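Local coordinates for carbohydrate binding module family 33 and 10 domain protein (Teredinibacter turnerae, PDB 6RW7) that acts as a copper-dependent lytic polysaccharide monooxygenase of family AA10, the catalytic domain of a longer protein, and probably works on cellulose, at residues G2-P7 with S197-D202; D29-N34 with A84-T89; P79-A84 with T128-W133; F98-S103 with I181-G186. All blocks are in the same frame, centred on the assembly; numbering follows the deposited sequence.

Interaction 1: residues G2-P7 with S197-D202; sequences GYIESP and SCVDVD. With CU (copper (II) ion), chain C.
The interior of the LPMO beta-sandwich is packed here by I4 and P7, from segment 2-7, against S197 and V199 of strand 193-202. The strand segments 3-6 and 197-202 come within 6.6 Å at an angle of 34° between their axes, but they belong to different sheets: strand 3-6 pairs with 96-101, strand 193-202 with 178-187. One polar contact spans the interface: I4 N donates to S197 OG over 3.1 Å, almost straight at 168°. The serine hydroxyl stands anti to its own backbone N (chi1 -167°), which places OG on the side of the isoleucine. Further along, V199 divides its two methyls: CG2 lies 4.1 Å from I4 CG2, while CG1 reaches P7 CG at 3.7 Å, the side chains crossing at about a right angle in both pairs. P7 follows a cis peptide bond, and before it E5 and S6 both face V99 in a classic beta bulge. E5 points away from strand 193-202 on an extended chain, and its OE1 binds a copper (II) ion at 2.2 Å together with D101, H165 and a water. This ion is distinct from the copper (I) held by H1 and H107. The buried S197 hydroxyl thus has two partners, I4 N and Q11 OE1, which join strand 3-6 and helix 10-17 to strand 193-202, with apolar packing around them.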
# COMPACT_ATOMS: atom_id res chain seq x y z
N GLY A 2 -5.95 4.65 6.76
CA GLY A 2 -6.25 3.39 6.09
C GLY A 2 -5.06 2.73 5.46
O GLY A 2 -3.94 3.27 5.45
N TYR A 3 -5.35 1.56 4.93
CA TYR A 3 -4.33 0.63 4.39
C TYR A 3 -5.09 -0.39 3.54
O TYR A 3 -6.32 -0.50 3.68
CB TYR A 3 -3.54 -0.04 5.53
CG TYR A 3 -4.43 -0.76 6.50
CD1 TYR A 3 -5.10 -0.06 7.49
CD2 TYR A 3 -4.70 -2.12 6.38
CE1 TYR A 3 -6.02 -0.68 8.30
CE2 TYR A 3 -5.61 -2.76 7.21
CZ TYR A 3 -6.26 -2.04 8.18
OH TYR A 3 -7.17 -2.66 9.01
N ILE A 4 -4.39 -1.13 2.70
CA ILE A 4 -5.03 -2.15 1.87
C ILE A 4 -5.16 -3.44 2.69
O ILE A 4 -4.15 -4.02 3.14
CB ILE A 4 -4.32 -2.32 0.53
CG1 ILE A 4 -4.50 -1.05 -0.30
CG2 ILE A 4 -4.81 -3.56 -0.21
CD1 ILE A 4 -3.74 -1.06 -1.60
N GLU A 5 -6.39 -3.91 2.79
CA GLU A 5 -6.75 -5.15 3.52
C GLU A 5 -6.66 -6.37 2.60
O GLU A 5 -6.24 -7.44 3.08
CB GLU A 5 -8.14 -4.97 4.10
CG GLU A 5 -8.71 -6.22 4.74
CD GLU A 5 -10.01 -5.94 5.48
OE1 GLU A 5 -10.07 -4.94 6.22
OE2 GLU A 5 -10.95 -6.72 5.31
N SER A 6 -7.10 -6.24 1.36
CA SER A 6 -7.15 -7.37 0.40
C SER A 6 -6.75 -6.87 -0.97
O SER A 6 -7.35 -5.91 -1.43
CB SER A 6 -8.53 -8.00 0.36
OG SER A 6 -8.49 -9.08 -0.55
N PRO A 7 -5.75 -7.46 -1.66
CA PRO A 7 -4.84 -8.44 -1.08
C PRO A 7 -4.09 -7.81 0.09
O PRO A 7 -4.00 -6.57 0.20
CB PRO A 7 -3.87 -8.75 -2.21
CG PRO A 7 -3.90 -7.48 -3.03
CD PRO A 7 -5.36 -7.06 -3.02
N SER A 197 0.12 2.48 0.85
CA SER A 197 0.08 1.05 1.21
C SER A 197 0.80 0.24 0.14
O SER A 197 0.51 0.42 -1.05
CB SER A 197 -1.34 0.63 1.42
OG SER A 197 -1.45 -0.64 2.05
N CYS A 198 1.76 -0.59 0.56
CA CYS A 198 2.48 -1.53 -0.33
C CYS A 198 1.95 -2.95 -0.15
O CYS A 198 1.71 -3.37 0.98
CB CYS A 198 3.97 -1.53 -0.04
SG CYS A 198 4.78 -0.11 -0.81
N VAL A 199 1.84 -3.68 -1.25
CA VAL A 199 1.40 -5.10 -1.25
C VAL A 199 2.49 -5.93 -1.90
O VAL A 199 2.85 -5.67 -3.07
CB VAL A 199 0.06 -5.27 -2.00
CG1 VAL A 199 -0.46 -6.68 -1.79
CG2 VAL A 199 -0.97 -4.24 -1.57
N ASP A 200 2.94 -6.96 -1.20
CA ASP A 200 3.93 -7.95 -1.70
C ASP A 200 3.14 -9.09 -2.32
O ASP A 200 2.38 -9.77 -1.59
CB ASP A 200 4.84 -8.41 -0.56
CG ASP A 200 5.74 -7.31 -0.05
OD1 ASP A 200 6.71 -6.98 -0.72
OD2 ASP A 200 5.42 -6.74 1.00
N VAL A 201 3.30 -9.30 -3.63
CA VAL A 201 2.54 -10.31 -4.39
C VAL A 201 3.48 -11.23 -5.17
O VAL A 201 4.55 -10.80 -5.59
CB VAL A 201 1.51 -9.64 -5.31
CG1 VAL A 201 0.35 -9.11 -4.49
CG2 VAL A 201 2.16 -8.57 -6.17
N ASP A 202 3.07 -12.48 -5.32
CA ASP A 202 3.80 -13.50 -6.11
C ASP A 202 2.85 -13.95 -7.21
O ASP A 202 1.81 -14.56 -6.93
CB ASP A 202 4.28 -14.63 -5.22
CG ASP A 202 4.95 -15.77 -5.97
OD1 ASP A 202 5.32 -15.58 -7.14
OD2 ASP A 202 5.02 -16.88 -5.38
CU CU C . -11.91 -4.19 7.07
O HOH W 1 -13.72 -3.62 8.15

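Interaction 2: residues D29-N34 with A84-T89; sequences DEAFAN and ANWPVT
The first turn of helix 29-37 is backed by the A84-W86 part of the loop that leads to strand 89-90, with A31 lying over the indole of W86. A31 CB sits 3.7 Å from the centroid of the W86 six-membered ring and 8° off its normal, a CH-pi contact over the face. W86 NE1 is hydrogen-bonded to T82 O, and the ring has a cation-pi contact with R10. A84 also packs on the helix, its CB 3.8 Å from A31 CA. The loop bends at N85, the centre of an inverse gamma turn closed by a weak bond of 3.2 Å from W86 N to A84 O. This bend presents N85 N to the helix, where it donates to E30 OE2 at 2.8 Å from above the carboxylate plane; E30 and N85 each have two modelled conformers, so that bond is provisional. A water accepts from A31 N at 3.2 Å and lies 3.0 Å from N85 O. Replacing W86 by an alanine would probably leave A31 CB without its aromatic platform, T82 O without the indole N-H, and R10 without its cation-pi partner. N34 ND2, 4.0 Å from A84 CB, is hydrogen-bonded to P83 O.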
# COMPACT_ATOMS: atom_id res chain seq x y z
N ASP A 29 8.38 -11.65 11.42
CA ASP A 29 9.53 -11.65 12.37
C ASP A 29 10.70 -10.86 11.79
O ASP A 29 11.32 -10.09 12.52
CB ASP A 29 9.95 -13.07 12.71
CG ASP A 29 9.05 -13.75 13.73
OD1 ASP A 29 8.05 -13.12 14.18
OD2 ASP A 29 9.32 -14.93 14.04
N GLU A 30 11.05 -11.06 10.52
CA GLU A 30 12.22 -10.41 9.90
C GLU A 30 11.98 -8.90 9.83
O GLU A 30 12.87 -8.14 10.17
CB GLU A 30 12.47 -11.03 8.53
CG GLU A 30 13.93 -11.02 8.12
CD GLU A 30 14.14 -11.74 6.80
OE1 GLU A 30 14.01 -12.99 6.80
OE2 GLU A 30 14.36 -11.04 5.78
N ALA A 31 10.80 -8.50 9.35
CA ALA A 31 10.44 -7.07 9.25
C ALA A 31 10.56 -6.43 10.64
O ALA A 31 11.17 -5.38 10.77
CB ALA A 31 9.05 -6.91 8.67
N PHE A 32 9.97 -7.07 11.66
CA PHE A 32 10.01 -6.56 13.05
C PHE A 32 11.45 -6.45 13.56
O PHE A 32 11.85 -5.42 14.15
CB PHE A 32 9.19 -7.48 13.97
CG PHE A 32 7.69 -7.50 13.79
CD1 PHE A 32 6.97 -6.44 13.24
CD2 PHE A 32 6.99 -8.60 14.24
CE1 PHE A 32 5.58 -6.50 13.17
CE2 PHE A 32 5.61 -8.66 14.16
CZ PHE A 32 4.91 -7.60 13.62
N ALA A 33 12.23 -7.52 13.35
CA ALA A 33 13.63 -7.59 13.83
C ALA A 33 14.52 -6.57 13.13
O ALA A 33 15.28 -5.86 13.78
CB ALA A 33 14.12 -9.00 13.64
N ASN A 34 14.39 -6.45 11.81
CA ASN A 34 15.23 -5.54 11.02
C ASN A 34 14.88 -4.11 11.40
O ASN A 34 15.77 -3.29 11.47
CB ASN A 34 15.09 -5.80 9.51
CG ASN A 34 15.69 -7.11 9.07
OD1 ASN A 34 16.30 -7.83 9.87
ND2 ASN A 34 15.52 -7.46 7.80
N ALA A 84 13.30 -6.42 4.11
CA ALA A 84 13.02 -7.75 4.71
C ALA A 84 12.43 -8.69 3.68
O ALA A 84 11.97 -8.23 2.62
CB ALA A 84 12.02 -7.63 5.84
N ASN A 85 12.42 -9.97 4.01
CA ASN A 85 11.53 -10.96 3.35
C ASN A 85 10.14 -10.77 3.97
O ASN A 85 9.82 -11.43 4.97
CB ASN A 85 12.04 -12.40 3.47
CG ASN A 85 11.32 -13.35 2.54
OD1 ASN A 85 10.32 -12.99 1.93
ND2 ASN A 85 11.83 -14.57 2.42
N TRP A 86 9.37 -9.84 3.42
CA TRP A 86 7.99 -9.55 3.88
C TRP A 86 7.07 -10.71 3.52
O TRP A 86 7.32 -11.43 2.54
CB TRP A 86 7.50 -8.25 3.24
CG TRP A 86 8.15 -7.01 3.76
CD1 TRP A 86 9.31 -6.41 3.34
CD2 TRP A 86 7.65 -6.20 4.83
NE1 TRP A 86 9.57 -5.31 4.09
CE2 TRP A 86 8.55 -5.14 5.00
CE3 TRP A 86 6.50 -6.26 5.63
CZ2 TRP A 86 8.34 -4.14 5.95
CZ3 TRP A 86 6.30 -5.29 6.58
CH2 TRP A 86 7.21 -4.24 6.73
N PRO A 87 5.94 -10.91 4.22
CA PRO A 87 4.95 -11.89 3.81
C PRO A 87 4.45 -11.59 2.40
O PRO A 87 4.21 -10.45 2.07
CB PRO A 87 3.78 -11.75 4.82
CG PRO A 87 4.37 -10.97 5.98
CD PRO A 87 5.52 -10.16 5.42
N VAL A 88 4.27 -12.64 1.59
CA VAL A 88 3.89 -12.54 0.15
C VAL A 88 2.64 -13.38 -0.09
O VAL A 88 2.60 -14.53 0.41
CB VAL A 88 5.05 -13.02 -0.74
CG1 VAL A 88 5.07 -14.54 -0.80
CG2 VAL A 88 4.97 -12.43 -2.15
N THR A 89 1.68 -12.88 -0.87
CA THR A 89 0.48 -13.67 -1.21
C THR A 89 0.42 -13.85 -2.72
O THR A 89 0.84 -12.99 -3.52
CB THR A 89 -0.77 -13.17 -0.50
OG1 THR A 89 -0.93 -11.82 -0.89
CG2 THR A 89 -0.69 -13.28 1.01
O HOH W 2 8.96 -10.49 7.71

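Interaction 3: residues P79-A84 with T128-W133; sequences PYDTPA and TRELTW
P83 and E130 bury the most surface in this loop-to-loop contact, and D81 adds the third share. The pyrrolidine of P83 lies against backbone: its CB is 3.6 Å from T128 C, and its CG is equally close to E130 N. E130 bends over the other loop with CG anti to its carbonyl carbon (chi1 -75°), bringing that CG to 3.5 Å from D81 O and 3.9 Å from P83 CG. Beyond CG the chain is extended, and OE1 comes within 3.7 Å of D81 CB. The two carboxylates lie nearly parallel, 5° apart in plane, with D81 OD1 and E130 OE1 separated by 4.2 Å. Such like charges would repel if both were ionised, but each oxygen has a hydrogen-bond partner: G69 N for D81 OD1, H66 ND1 for E130 OE1. An alanine in place of E130 would probably leave H66 ND1 without this partner and open a gap beside D81 and the P83 ring. Water completes the seam, one molecule donating to D81 O at 2.8 Å and accepting from L131 N at 3.1 Å. The contact joins the loop preceding strand 89-90 to the one between strands 111-118 and 142-145. Behind the first, T82 and A84 rest on N34 of helix 29-37; from the second, L131 touches R10 of helix 10-17.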
# COMPACT_ATOMS: atom_id res chain seq x y z
N PRO A 79 8.05 1.91 9.30
CA PRO A 79 8.25 0.47 9.47
C PRO A 79 8.21 -0.26 8.12
O PRO A 79 8.94 -1.20 7.88
CB PRO A 79 7.07 0.09 10.37
CG PRO A 79 6.85 1.33 11.20
CD PRO A 79 7.07 2.48 10.24
N TYR A 80 7.33 0.22 7.22
CA TYR A 80 6.98 -0.45 5.94
C TYR A 80 8.06 -0.22 4.89
O TYR A 80 7.96 -0.86 3.83
CB TYR A 80 5.57 -0.02 5.54
CG TYR A 80 4.62 -0.36 6.66
CD1 TYR A 80 4.35 -1.69 6.97
CD2 TYR A 80 4.13 0.62 7.51
CE1 TYR A 80 3.58 -2.04 8.07
CE2 TYR A 80 3.38 0.28 8.62
CZ TYR A 80 3.10 -1.04 8.90
OH TYR A 80 2.36 -1.37 9.99
N ASP A 81 9.07 0.60 5.17
CA ASP A 81 10.25 0.78 4.28
C ASP A 81 11.32 -0.26 4.60
O ASP A 81 12.20 -0.45 3.76
CB ASP A 81 10.83 2.18 4.42
CG ASP A 81 9.89 3.24 3.89
OD1 ASP A 81 9.36 3.04 2.75
OD2 ASP A 81 9.70 4.25 4.60
N THR A 82 11.28 -0.89 5.77
CA THR A 82 12.34 -1.81 6.24
C THR A 82 12.64 -2.86 5.16
O THR A 82 11.76 -3.62 4.77
CB THR A 82 11.91 -2.48 7.55
OG1 THR A 82 11.57 -1.43 8.47
CG2 THR A 82 13.01 -3.33 8.13
N PRO A 83 13.90 -3.03 4.72
CA PRO A 83 14.27 -4.20 3.92
C PRO A 83 14.03 -5.49 4.71
O PRO A 83 14.47 -5.60 5.86
CB PRO A 83 15.76 -3.99 3.61
CG PRO A 83 15.96 -2.51 3.78
CD PRO A 83 15.05 -2.13 4.93
N ALA A 84 13.30 -6.42 4.11
CA ALA A 84 13.02 -7.75 4.71
C ALA A 84 12.43 -8.69 3.68
O ALA A 84 11.97 -8.23 2.62
CB ALA A 84 12.02 -7.63 5.84
N THR A 128 17.29 -7.26 1.00
CA THR A 128 18.40 -6.62 1.76
C THR A 128 18.43 -5.12 1.51
O THR A 128 19.16 -4.43 2.21
CB THR A 128 19.76 -7.22 1.39
OG1 THR A 128 20.13 -6.77 0.08
CG2 THR A 128 19.75 -8.73 1.43
N ARG A 129 17.65 -4.63 0.55
CA ARG A 129 17.73 -3.20 0.20
C ARG A 129 16.30 -2.67 0.16
O ARG A 129 15.35 -3.45 -0.03
CB ARG A 129 18.46 -2.99 -1.13
CG ARG A 129 17.70 -3.48 -2.35
CD ARG A 129 18.04 -2.74 -3.63
NE ARG A 129 17.45 -3.39 -4.80
CZ ARG A 129 16.26 -3.10 -5.34
NH1 ARG A 129 15.47 -2.19 -4.81
NH2 ARG A 129 15.85 -3.79 -6.40
N GLU A 130 16.19 -1.36 0.33
CA GLU A 130 14.90 -0.67 0.19
C GLU A 130 14.50 -0.65 -1.28
O GLU A 130 15.35 -0.59 -2.19
CB GLU A 130 14.96 0.77 0.69
CG GLU A 130 14.99 0.87 2.20
CD GLU A 130 14.37 2.16 2.70
OE1 GLU A 130 13.51 2.71 1.98
OE2 GLU A 130 14.75 2.60 3.82
N LEU A 131 13.20 -0.66 -1.51
CA LEU A 131 12.66 -0.34 -2.84
C LEU A 131 13.12 1.07 -3.24
O LEU A 131 13.33 1.93 -2.38
CB LEU A 131 11.13 -0.41 -2.78
CG LEU A 131 10.57 -1.80 -2.51
CD1 LEU A 131 9.08 -1.70 -2.17
CD2 LEU A 131 10.81 -2.72 -3.71
N THR A 132 13.32 1.27 -4.54
CA THR A 132 13.64 2.56 -5.16
C THR A 132 12.61 2.83 -6.25
O THR A 132 11.96 1.86 -6.71
CB THR A 132 15.05 2.59 -5.77
OG1 THR A 132 15.04 1.81 -6.97
CG2 THR A 132 16.10 2.08 -4.81
N TRP A 133 12.51 4.07 -6.68
CA TRP A 133 11.58 4.44 -7.77
C TRP A 133 11.99 3.73 -9.07
O TRP A 133 11.10 3.45 -9.89
CB TRP A 133 11.43 5.95 -7.93
CG TRP A 133 10.72 6.50 -6.73
CD1 TRP A 133 11.23 7.36 -5.81
CD2 TRP A 133 9.40 6.15 -6.29
NE1 TRP A 133 10.31 7.58 -4.83
CE2 TRP A 133 9.19 6.85 -5.08
CE3 TRP A 133 8.38 5.34 -6.78
CZ2 TRP A 133 8.00 6.77 -4.36
CZ3 TRP A 133 7.20 5.26 -6.07
CH2 TRP A 133 7.02 5.95 -4.86
O HOH W 3 11.46 -0.86 1.08
O HOH W 4 13.32 -5.48 0.99

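Interaction 4: residues F98-S103 with I181-G186; sequences FVWDIS and IFAEWG. With CU (copper (II) ion), chain C.
Strand segments 98-101 and 181-186 cross at -53° with axes 9.8 Å apart at closest, the spacing of two facing sheets, and W100, I102 and W185 account for most of the surface buried. W185 CB lies 3.6 Å from the centroid of the W100 six-membered ring, over its face. W185 CG is anti to its backbone N (chi1 163°), on the side of its carbonyl carbon. The W185 indole turns an edge toward the W100 face, their planes at 55° in an edge-to-face pair. I102 then covers one face of W185, its CG2 only 3.3 Å from W185 CZ3, a tight CH-pi contact. At the other end F98 and I181 meet tip to tip, with I181 CD1 at the ring edge, 3.9 Å from F98 CZ. The buried W100 NE1 donates a hydrogen bond to a water at 2.8 Å, and that water donates to E184 O at 2.7 Å; W185 NE1 is hydrogen-bonded to T111 OG1. D101 faces away from this core: OD2 binds the copper (II) ion at 2.5 Å, while OD1 accepts from S103 N and S103 OG, the former closing an Asx turn. The two donors on OD1 are likely to restrain the carboxylate that serves the metal, while on the inner side both indole nitrogens have hydrogen-bond partners and the ring faces meet W185 CB and I102 CG2.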
# COMPACT_ATOMS: atom_id res chain seq x y z
N PHE A 98 -9.20 -4.30 -5.26
CA PHE A 98 -8.35 -3.90 -4.10
C PHE A 98 -9.26 -3.31 -3.04
O PHE A 98 -10.10 -2.48 -3.37
CB PHE A 98 -7.29 -2.89 -4.52
CG PHE A 98 -6.23 -3.47 -5.41
CD1 PHE A 98 -6.43 -3.57 -6.78
CD2 PHE A 98 -5.04 -3.95 -4.87
CE1 PHE A 98 -5.47 -4.17 -7.58
CE2 PHE A 98 -4.07 -4.49 -5.69
CZ PHE A 98 -4.30 -4.63 -7.04
N VAL A 99 -9.10 -3.73 -1.80
CA VAL A 99 -9.97 -3.29 -0.68
C VAL A 99 -9.12 -2.44 0.25
O VAL A 99 -8.18 -2.98 0.92
CB VAL A 99 -10.57 -4.50 0.05
CG1 VAL A 99 -11.46 -4.02 1.18
CG2 VAL A 99 -11.34 -5.42 -0.90
N TRP A 100 -9.43 -1.15 0.31
CA TRP A 100 -8.86 -0.27 1.35
C TRP A 100 -9.75 -0.39 2.58
O TRP A 100 -10.97 -0.13 2.48
CB TRP A 100 -8.80 1.17 0.89
CG TRP A 100 -7.66 1.49 -0.03
CD1 TRP A 100 -7.54 1.25 -1.36
CD2 TRP A 100 -6.43 2.08 0.38
NE1 TRP A 100 -6.32 1.69 -1.82
CE2 TRP A 100 -5.63 2.23 -0.77
CE3 TRP A 100 -5.94 2.54 1.60
CZ2 TRP A 100 -4.37 2.81 -0.72
CZ3 TRP A 100 -4.68 3.10 1.65
CH2 TRP A 100 -3.90 3.21 0.50
N ASP A 101 -9.16 -0.68 3.73
CA ASP A 101 -9.85 -0.53 5.02
C ASP A 101 -9.64 0.90 5.50
O ASP A 101 -8.48 1.30 5.67
CB ASP A 101 -9.36 -1.48 6.11
CG ASP A 101 -10.14 -1.23 7.39
OD1 ASP A 101 -9.79 -0.31 8.11
OD2 ASP A 101 -11.14 -1.88 7.60
N ILE A 102 -10.71 1.64 5.69
CA ILE A 102 -10.63 3.04 6.18
C ILE A 102 -11.39 3.16 7.51
O ILE A 102 -11.69 4.27 7.93
CB ILE A 102 -11.08 4.05 5.09
CG1 ILE A 102 -12.58 4.03 4.81
CG2 ILE A 102 -10.28 3.84 3.80
CD1 ILE A 102 -13.03 5.21 3.96
N SER A 103 -11.55 2.04 8.23
CA SER A 103 -12.33 1.99 9.49
C SER A 103 -11.75 2.95 10.54
O SER A 103 -12.54 3.56 11.28
CB SER A 103 -12.42 0.59 10.02
OG SER A 103 -11.14 0.12 10.37
N ILE A 181 3.14 -3.89 -5.30
CA ILE A 181 2.17 -2.84 -5.69
C ILE A 181 2.27 -1.72 -4.66
O ILE A 181 2.21 -1.99 -3.45
CB ILE A 181 0.76 -3.45 -5.83
CG1 ILE A 181 0.75 -4.42 -7.01
CG2 ILE A 181 -0.30 -2.36 -5.95
CD1 ILE A 181 -0.47 -5.29 -7.12
N PHE A 182 2.44 -0.50 -5.14
CA PHE A 182 2.50 0.73 -4.31
C PHE A 182 1.20 1.50 -4.60
O PHE A 182 0.92 1.81 -5.77
CB PHE A 182 3.78 1.52 -4.61
CG PHE A 182 3.68 2.96 -4.17
CD1 PHE A 182 3.89 3.28 -2.85
CD2 PHE A 182 3.33 3.96 -5.05
CE1 PHE A 182 3.76 4.57 -2.40
CE2 PHE A 182 3.20 5.27 -4.61
CZ PHE A 182 3.40 5.56 -3.28
N ALA A 183 0.42 1.79 -3.57
CA ALA A 183 -0.93 2.35 -3.74
C ALA A 183 -1.14 3.57 -2.84
O ALA A 183 -0.60 3.64 -1.73
CB ALA A 183 -1.97 1.31 -3.43
N GLU A 184 -1.99 4.45 -3.33
CA GLU A 184 -2.35 5.69 -2.62
C GLU A 184 -3.86 5.84 -2.55
O GLU A 184 -4.56 5.52 -3.53
CB GLU A 184 -1.80 6.91 -3.36
CG GLU A 184 -0.32 6.88 -3.62
CD GLU A 184 0.21 8.08 -4.38
OE1 GLU A 184 -0.62 8.86 -4.94
OE2 GLU A 184 1.45 8.24 -4.40
N TRP A 185 -4.31 6.39 -1.43
CA TRP A 185 -5.72 6.81 -1.24
C TRP A 185 -5.67 8.31 -0.96
O TRP A 185 -5.15 8.67 0.10
CB TRP A 185 -6.41 5.99 -0.16
CG TRP A 185 -7.66 6.59 0.37
CD1 TRP A 185 -8.66 7.21 -0.34
CD2 TRP A 185 -8.05 6.62 1.75
NE1 TRP A 185 -9.62 7.65 0.52
CE2 TRP A 185 -9.28 7.31 1.80
CE3 TRP A 185 -7.48 6.14 2.94
CZ2 TRP A 185 -9.94 7.55 3.00
CZ3 TRP A 185 -8.15 6.37 4.12
CH2 TRP A 185 -9.35 7.09 4.15
N GLY A 186 -6.15 9.12 -1.89
CA GLY A 186 -6.05 10.58 -1.74
C GLY A 186 -7.40 11.22 -1.51
O GLY A 186 -8.36 10.96 -2.27
CU CU C . -11.91 -4.19 7.07
O HOH W 5 -5.13 2.90 -4.08
O HOH W 1 -13.72 -3.62 8.15

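Interactions 1 and 4, with centres about 8 Å apart, describe one sandwich core: E5 N bonds V99 O at 2.7 Å in one sheet, V199 N bonds I181 O at 2.8 Å in the other, and I4 CG1 packs 3.5 Å from W100 CE2 between them. Both reach the copper (II) site, through E5 and D101; the side chain of W185 in interaction 4 also lies about 5 Å from the copper (I) ion of H1 and H107. Interactions 2 and 3 share A84 and lie away from these metals. D202 N to T89 O, 2.9 Å, ties interaction 2 to interaction 1, whereas interaction 3 meets interaction 4 through W133 CH2 and F182 CE2, 3.9 Å apart.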